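Long-range contact in ribokinase RBSK (Mycobacterium tuberculosis, PDB 3GO6), which probably phosphorylates D-ribose at O-5, using ATP and a divalent metal ion, and works as a homodimer: residues G26-D31 with V73-A78. Numbering follows the deposited sequence.
Sequences GSVNMD and VQFSGA. With RIB (alpha-D-ribofuranose), chain C.
The F75 ring reaches V28 and the backbone of G26 with its far end. On one face the amide nitrogen of G77 sits 3.9 Å above the plane, displaced toward the rim; the other neighbours come in obliquely. F75 CZ lies 3.4 Å from G26 O, and V28 CB is 3.9 Å from the same CZ. In F75, CG lies anti to the backbone N (chi1 174°). V28 CG1 passes beside CE2 and packs near the carbonyl oxygen of A78. A single direct hydrogen bond joins the segments, G26 N to S76 O at 3.1 Å. Past this bond two waters bridge the segments: one links G26 O to A78 N, the other V28 O to A78 O. Beyond V28 the chain enters the ribose pocket, where N29 ND2 donates to O2 of the sugar and D31 accepts from O2 and O3 through OD1 and OD2. The contact thus joins edge strand 72-76 of the large sheet to the link between its neighbour 21-25 and strand 29-35 of the four-stranded sheet; L88 and L92 of helix 83-94 pack on V28 and F75, respectively, and A60 of helix 58-68 on V28.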
# COMPACT_ATOMS: atom_id res chain seq x y z
N GLY A 26 21.57 2.22 7.06
CA GLY A 26 20.41 2.65 6.28
C GLY A 26 19.12 1.98 6.67
O GLY A 26 18.99 1.46 7.80
N SER A 27 18.17 2.00 5.75
CA SER A 27 16.79 1.68 6.07
C SER A 27 16.37 0.29 5.63
O SER A 27 16.92 -0.30 4.69
CB SER A 27 15.87 2.70 5.39
OG SER A 27 16.20 2.72 4.02
N VAL A 28 15.36 -0.23 6.32
CA VAL A 28 14.78 -1.53 6.00
C VAL A 28 13.26 -1.37 6.15
O VAL A 28 12.78 -0.92 7.19
CB VAL A 28 15.39 -2.70 6.87
CG1 VAL A 28 15.29 -2.41 8.41
CG2 VAL A 28 14.78 -4.08 6.48
N ASN A 29 12.52 -1.72 5.10
CA ASN A 29 11.08 -1.47 5.01
C ASN A 29 10.43 -2.74 4.51
O ASN A 29 11.05 -3.47 3.75
CB ASN A 29 10.76 -0.39 3.94
CG ASN A 29 11.41 0.95 4.23
OD1 ASN A 29 11.43 1.41 5.36
ND2 ASN A 29 11.96 1.59 3.18
N MET A 30 9.18 -2.98 4.89
CA MET A 30 8.36 -3.94 4.13
C MET A 30 7.74 -3.21 2.92
O MET A 30 7.16 -2.14 3.07
CB MET A 30 7.28 -4.55 5.03
CG MET A 30 6.50 -5.67 4.35
SD MET A 30 7.47 -7.18 4.12
CE MET A 30 7.85 -7.65 5.83
N ASP A 31 7.87 -3.80 1.72
CA ASP A 31 7.46 -3.18 0.47
C ASP A 31 6.14 -3.77 0.01
O ASP A 31 5.98 -4.99 -0.04
CB ASP A 31 8.49 -3.47 -0.64
CG ASP A 31 9.77 -2.67 -0.50
OD1 ASP A 31 9.81 -1.72 0.32
OD2 ASP A 31 10.76 -2.99 -1.22
N VAL A 73 29.30 -8.27 4.11
CA VAL A 73 28.43 -7.13 4.41
C VAL A 73 27.88 -7.18 5.83
O VAL A 73 27.44 -8.23 6.31
CB VAL A 73 27.25 -7.05 3.42
CG1 VAL A 73 26.40 -5.79 3.67
CG2 VAL A 73 27.76 -7.07 1.96
N GLN A 74 27.93 -6.02 6.49
CA GLN A 74 27.21 -5.77 7.74
C GLN A 74 26.16 -4.69 7.51
O GLN A 74 26.43 -3.68 6.83
CB GLN A 74 28.17 -5.28 8.81
CG GLN A 74 29.15 -6.37 9.28
CD GLN A 74 28.47 -7.43 10.14
OE1 GLN A 74 27.36 -7.24 10.66
NE2 GLN A 74 29.13 -8.57 10.29
N PHE A 75 24.96 -4.88 8.06
CA PHE A 75 23.92 -3.88 7.99
C PHE A 75 23.68 -3.31 9.40
O PHE A 75 23.63 -4.06 10.39
CB PHE A 75 22.65 -4.49 7.37
CG PHE A 75 21.45 -3.58 7.38
CD1 PHE A 75 21.39 -2.47 6.52
CD2 PHE A 75 20.37 -3.83 8.23
CE1 PHE A 75 20.26 -1.63 6.51
CE2 PHE A 75 19.24 -3.00 8.24
CZ PHE A 75 19.18 -1.89 7.38
N SER A 76 23.60 -1.98 9.47
CA SER A 76 23.21 -1.27 10.68
C SER A 76 21.94 -0.49 10.37
O SER A 76 21.93 0.38 9.49
CB SER A 76 24.34 -0.33 11.12
OG SER A 76 23.96 0.37 12.30
N GLY A 77 20.85 -0.82 11.05
CA GLY A 77 19.55 -0.22 10.78
C GLY A 77 18.62 -0.52 11.95
O GLY A 77 18.96 -1.32 12.85
N ALA A 78 17.46 0.13 11.96
CA ALA A 78 16.49 -0.00 13.05
C ALA A 78 15.28 -0.76 12.56
O ALA A 78 14.66 -0.36 11.58
CB ALA A 78 16.08 1.36 13.55
O5 RIB C . 14.87 1.76 -3.97
C5 RIB C . 13.67 1.01 -3.69
C4 RIB C . 13.46 0.96 -2.16
O4 RIB C . 13.10 2.29 -1.72
C3 RIB C . 12.30 0.08 -1.73
O3 RIB C . 12.69 -1.24 -1.30
C2 RIB C . 11.61 0.88 -0.64
O2 RIB C . 11.60 0.19 0.61
C1 RIB C . 12.31 2.23 -0.54
O1 RIB C . 13.19 2.29 0.58
O HOH W 1 17.17 1.98 9.87
O HOH W 2 12.26 -0.77 9.92